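Local coordinates for Ctr9 protein (Myceliophthora thermophila, PDB 6AF0) that is a tetratricopeptide-repeat protein that probably takes part in binding the RNA polymerase II complex, at residues 789-800 against 811-822. Residues are numbered along the deposited sequence; the frame is centred on the assembly and turned at random.
Sequences FSKAIESYEIAL and IISCLGRTWLNK
Ile793 reaches across to Trp819 and sets its CD1 methyl over one face of the indole, 3.5 Å from the centroid of the five-membered ring and almost on the ring normal, a CH-pi contact. Ile793 CG2 touches the same indole at NE1 and CZ2. Replacing Trp819 by an alanine would probably strip Ile793 of the flat surface under CD1 and CG2 and leave a gap between that side chain and 811-822. A second, off-centre CH-pi contact joins Asn821 CB to the ring of Phe789, at the N-terminal end of 789-800, where Phe789 CD2 also lies 3.6 Å from Lys822 CA.

Among the aliphatic groups, chi1 -63° and chi2 -72° together bring Ile793 CD1 to Leu815 CD1, at 3.7 Å, and to Thr818 CG2. At the C-terminal end of 789-800, Leu800 lays CD2 against Ile811 CG2 (3.5 Å) and CD1 against Leu815 CD2.

Two side chains interlock as knobs into holes. Tyr796 sits among Ile811, Cys814, Leu815 and Thr818, and Thr818 among Phe789, Ala792, Ile793 and Tyr796. Thr818 OG1 lies at the edge of the tyrosine ring, in its plane, 3.4 Å from CE1.

Both hydroxyls of this pair bond away from the interface: Thr818 OG1 donates to Cys814 O over 2.7 Å, and Tyr796 OH bonds His781 of helix 773-785.

The segments run nearly antiparallel, the first in the predicted TPR 773-806, the second entering the next, predicted from 816. No hydrogen bond crosses between them, so their adhesion probably rests on van der Waals packing and CH-pi contacts.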
loop_
_atom_site.group_PDB
_atom_site.type_symbol
_atom_site.label_atom_id
_atom_site.label_comp_id
_atom_site.label_asym_id
_atom_site.label_seq_id
_atom_site.Cartn_x
_atom_site.Cartn_y
_atom_site.Cartn_z
ATOM N N PHE A 789 13.115 -39.963 -30.605
ATOM C CA PHE A 789 12.291 -39.945 -31.791
ATOM C C PHE A 789 10.847 -39.656 -31.451
ATOM O O PHE A 789 10.243 -38.773 -32.037
ATOM C CB PHE A 789 12.428 -41.268 -32.549
ATOM C CG PHE A 789 13.814 -41.520 -33.082
ATOM C CD1 PHE A 789 14.574 -40.485 -33.623
ATOM C CD2 PHE A 789 14.364 -42.789 -33.055
ATOM C CE1 PHE A 789 15.853 -40.713 -34.125
ATOM C CE2 PHE A 789 15.640 -43.020 -33.558
ATOM C CZ PHE A 789 16.383 -41.983 -34.096
ATOM N N SER A 790 10.285 -40.367 -30.492
ATOM C CA SER A 790 8.884 -40.174 -30.206
ATOM C C SER A 790 8.616 -38.704 -29.961
ATOM O O SER A 790 7.726 -38.128 -30.574
ATOM C CB SER A 790 8.447 -40.984 -29.005
ATOM O OG SER A 790 7.131 -40.616 -28.649
ATOM N N LYS A 791 9.408 -38.093 -29.086
ATOM C CA LYS A 791 9.222 -36.678 -28.733
ATOM C C LYS A 791 9.476 -35.694 -29.902
ATOM O O LYS A 791 8.894 -34.602 -29.948
ATOM C CB LYS A 791 10.106 -36.301 -27.560
ATOM C CG LYS A 791 9.514 -36.496 -26.176
ATOM C CD LYS A 791 10.584 -36.159 -25.133
ATOM C CE LYS A 791 10.214 -36.564 -23.721
ATOM N NZ LYS A 791 11.324 -37.361 -23.117
ATOM N N ALA A 792 10.367 -36.071 -30.817
ATOM C CA ALA A 792 10.533 -35.363 -32.096
ATOM C C ALA A 792 9.312 -35.558 -33.008
ATOM O O ALA A 792 8.962 -34.688 -33.800
ATOM C CB ALA A 792 11.781 -35.853 -32.815
ATOM N N ILE A 793 8.682 -36.720 -32.916
ATOM C CA ILE A 793 7.491 -36.979 -33.699
ATOM C C ILE A 793 6.436 -35.944 -33.310
ATOM O O ILE A 793 6.093 -35.098 -34.113
ATOM C CB ILE A 793 6.957 -38.429 -33.515
ATOM C CG1 ILE A 793 7.980 -39.477 -34.000
ATOM C CG2 ILE A 793 5.614 -38.617 -34.219
ATOM C CD1 ILE A 793 8.166 -39.567 -35.500
ATOM N N GLU A 794 5.942 -35.974 -32.079
ATOM C CA GLU A 794 4.786 -35.117 -31.753
ATOM C C GLU A 794 5.144 -33.637 -31.596
ATOM O O GLU A 794 4.257 -32.808 -31.491
ATOM C CB GLU A 794 3.938 -35.643 -30.569
ATOM C CG GLU A 794 4.172 -35.004 -29.198
ATOM C CD GLU A 794 5.550 -35.299 -28.638
ATOM O OE1 GLU A 794 6.361 -35.894 -29.373
ATOM O OE2 GLU A 794 5.825 -34.946 -27.465
ATOM N N SER A 795 6.428 -33.300 -31.573
ATOM C CA SER A 795 6.819 -31.918 -31.788
ATOM C C SER A 795 6.385 -31.585 -33.216
ATOM O O SER A 795 5.532 -30.719 -33.438
ATOM C CB SER A 795 8.325 -31.727 -31.580
ATOM O OG SER A 795 8.753 -30.424 -31.939
ATOM N N TYR A 796 6.927 -32.329 -34.175
ATOM C CA TYR A 796 6.571 -32.152 -35.579
ATOM C C TYR A 796 5.059 -32.200 -35.796
ATOM O O TYR A 796 4.513 -31.401 -36.536
ATOM C CB TYR A 796 7.237 -33.228 -36.446
ATOM C CG TYR A 796 8.693 -33.004 -36.739
ATOM C CD1 TYR A 796 9.585 -34.075 -36.796
ATOM C CD2 TYR A 796 9.194 -31.722 -36.961
ATOM C CE1 TYR A 796 10.932 -33.872 -37.065
ATOM C CE2 TYR A 796 10.534 -31.513 -37.236
ATOM C CZ TYR A 796 11.393 -32.591 -37.285
ATOM O OH TYR A 796 12.712 -32.385 -37.551
ATOM N N GLU A 797 4.392 -33.149 -35.158
ATOM C CA GLU A 797 2.960 -33.319 -35.341
ATOM C C GLU A 797 2.254 -32.046 -34.917
ATOM O O GLU A 797 1.401 -31.541 -35.635
ATOM C CB GLU A 797 2.436 -34.512 -34.528
ATOM C CG GLU A 797 2.552 -35.873 -35.209
ATOM C CD GLU A 797 1.220 -36.372 -35.728
ATOM O OE1 GLU A 797 0.558 -37.145 -34.992
ATOM O OE2 GLU A 797 0.838 -35.971 -36.854
ATOM N N ILE A 798 2.622 -31.528 -33.753
ATOM C CA ILE A 798 2.022 -30.304 -33.247
ATOM C C ILE A 798 2.276 -29.154 -34.223
ATOM O O ILE A 798 1.370 -28.351 -34.485
ATOM C CB ILE A 798 2.541 -29.936 -31.841
ATOM C CG1 ILE A 798 1.910 -30.855 -30.787
ATOM C CG2 ILE A 798 2.189 -28.495 -31.521
ATOM C CD1 ILE A 798 2.277 -30.529 -29.353
ATOM N N ALA A 799 3.495 -29.073 -34.762
ATOM C CA ALA A 799 3.805 -28.079 -35.804
ATOM C C ALA A 799 2.832 -28.188 -36.970
ATOM O O ALA A 799 2.342 -27.189 -37.445
ATOM C CB ALA A 799 5.234 -28.221 -36.306
ATOM N N LEU A 800 2.542 -29.399 -37.422
ATOM C CA LEU A 800 1.651 -29.595 -38.570
ATOM C C LEU A 800 0.210 -29.239 -38.233
ATOM O O LEU A 800 -0.542 -28.822 -39.093
ATOM C CB LEU A 800 1.730 -31.038 -39.073
ATOM C CG LEU A 800 3.106 -31.447 -39.598
ATOM C CD1 LEU A 800 3.142 -32.932 -39.931
ATOM C CD2 LEU A 800 3.492 -30.632 -40.812
ATOM N N ILE A 811 8.272 -30.251 -43.604
ATOM C CA ILE A 811 8.031 -30.756 -42.239
ATOM C C ILE A 811 7.535 -32.190 -42.266
ATOM O O ILE A 811 7.897 -33.004 -41.410
ATOM C CB ILE A 811 6.986 -29.929 -41.447
ATOM C CG1 ILE A 811 7.342 -28.437 -41.420
ATOM C CG2 ILE A 811 6.882 -30.444 -40.013
ATOM C CD1 ILE A 811 6.327 -27.556 -40.709
ATOM N N ILE A 812 6.679 -32.477 -43.239
ATOM C CA ILE A 812 6.203 -33.835 -43.482
ATOM C C ILE A 812 7.393 -34.738 -43.813
ATOM O O ILE A 812 7.502 -35.843 -43.298
ATOM C CB ILE A 812 5.184 -33.883 -44.638
ATOM C CG1 ILE A 812 3.896 -33.132 -44.274
ATOM C CG2 ILE A 812 4.818 -35.322 -44.957
ATOM C CD1 ILE A 812 2.946 -32.920 -45.444
ATOM N N SER A 813 8.286 -34.263 -44.674
ATOM C CA SER A 813 9.486 -35.021 -44.994
ATOM C C SER A 813 10.226 -35.363 -43.705
ATOM O O SER A 813 10.382 -36.541 -43.363
ATOM C CB SER A 813 10.419 -34.240 -45.931
ATOM O OG SER A 813 9.760 -33.820 -47.102
ATOM N N CYS A 814 10.631 -34.314 -42.992
ATOM C CA CYS A 814 11.395 -34.442 -41.768
ATOM C C CYS A 814 10.706 -35.404 -40.799
ATOM O O CYS A 814 11.344 -36.242 -40.159
ATOM C CB CYS A 814 11.609 -33.060 -41.126
ATOM S SG CYS A 814 12.745 -31.977 -42.061
ATOM N N LEU A 815 9.396 -35.308 -40.718
ATOM C CA LEU A 815 8.654 -36.204 -39.871
ATOM C C LEU A 815 8.747 -37.636 -40.367
ATOM O O LEU A 815 8.743 -38.559 -39.569
ATOM C CB LEU A 815 7.199 -35.755 -39.795
ATOM C CG LEU A 815 6.262 -36.651 -39.004
ATOM C CD1 LEU A 815 6.713 -36.815 -37.567
ATOM C CD2 LEU A 815 4.874 -36.054 -39.046
ATOM N N GLY A 816 8.810 -37.817 -41.681
ATOM C CA GLY A 816 8.813 -39.157 -42.288
ATOM C C GLY A 816 10.085 -39.899 -41.960
ATOM O O GLY A 816 10.051 -41.005 -41.436
ATOM N N ARG A 817 11.203 -39.261 -42.265
ATOM C CA ARG A 817 12.532 -39.728 -41.855
ATOM C C ARG A 817 12.651 -40.003 -40.348
ATOM O O ARG A 817 13.277 -40.964 -39.945
ATOM C CB ARG A 817 13.589 -38.707 -42.280
ATOM C CG ARG A 817 14.832 -38.679 -41.441
ATOM C CD ARG A 817 15.855 -37.750 -42.046
ATOM N NE ARG A 817 16.788 -37.307 -41.019
ATOM C CZ ARG A 817 18.014 -36.853 -41.248
ATOM N NH1 ARG A 817 18.494 -36.772 -42.490
ATOM N NH2 ARG A 817 18.770 -36.483 -40.219
ATOM N N THR A 818 12.072 -39.159 -39.514
ATOM C CA THR A 818 12.116 -39.388 -38.071
ATOM C C THR A 818 11.426 -40.700 -37.775
ATOM O O THR A 818 11.997 -41.565 -37.129
ATOM C CB THR A 818 11.436 -38.249 -37.276
ATOM O OG1 THR A 818 12.020 -36.993 -37.652
ATOM C CG2 THR A 818 11.590 -38.425 -35.762
ATOM N N TRP A 819 10.204 -40.857 -38.260
ATOM C CA TRP A 819 9.522 -42.144 -38.175
ATOM C C TRP A 819 10.403 -43.291 -38.694
ATOM O O TRP A 819 10.488 -44.344 -38.067
ATOM C CB TRP A 819 8.212 -42.124 -38.964
ATOM C CG TRP A 819 7.004 -41.734 -38.157
ATOM C CD1 TRP A 819 6.174 -40.678 -38.388
ATOM C CD2 TRP A 819 6.482 -42.406 -37.006
ATOM N NE1 TRP A 819 5.173 -40.649 -37.456
ATOM C CE2 TRP A 819 5.333 -41.698 -36.592
ATOM C CE3 TRP A 819 6.876 -43.533 -36.276
ATOM C CZ2 TRP A 819 4.566 -42.080 -35.477
ATOM C CZ3 TRP A 819 6.101 -43.921 -35.157
ATOM C CH2 TRP A 819 4.967 -43.190 -34.777
ATOM N N LEU A 820 11.050 -43.081 -39.837
ATOM C CA LEU A 820 11.880 -44.109 -40.451
ATOM C C LEU A 820 13.010 -44.514 -39.529
ATOM O O LEU A 820 13.216 -45.694 -39.288
ATOM C CB LEU A 820 12.452 -43.621 -41.780
ATOM C CG LEU A 820 13.511 -44.484 -42.473
ATOM C CD1 LEU A 820 13.013 -45.889 -42.759
ATOM C CD2 LEU A 820 13.942 -43.853 -43.775
ATOM N N ASN A 821 13.745 -43.544 -39.007
ATOM C CA ASN A 821 14.803 -43.841 -38.024
ATOM C C ASN A 821 14.304 -44.531 -36.750
ATOM O O ASN A 821 14.982 -45.397 -36.204
ATOM C CB ASN A 821 15.599 -42.583 -37.698
ATOM C CG ASN A 821 16.501 -42.162 -38.850
ATOM O OD1 ASN A 821 16.888 -42.970 -39.687
ATOM N ND2 ASN A 821 16.831 -40.894 -38.900
ATOM N N LYS A 822 13.107 -44.178 -36.304
ATOM C CA LYS A 822 12.468 -44.895 -35.213
ATOM C C LYS A 822 12.191 -46.342 -35.573
ATOM O O LYS A 822 12.235 -47.191 -34.706
ATOM C CB LYS A 822 11.147 -44.235 -34.828
ATOM C CG LYS A 822 10.466 -44.824 -33.588
ATOM C CD LYS A 822 9.193 -44.057 -33.232
ATOM C CE LYS A 822 8.640 -44.409 -31.857
ATOM N NZ LYS A 822 8.276 -45.847 -31.778
#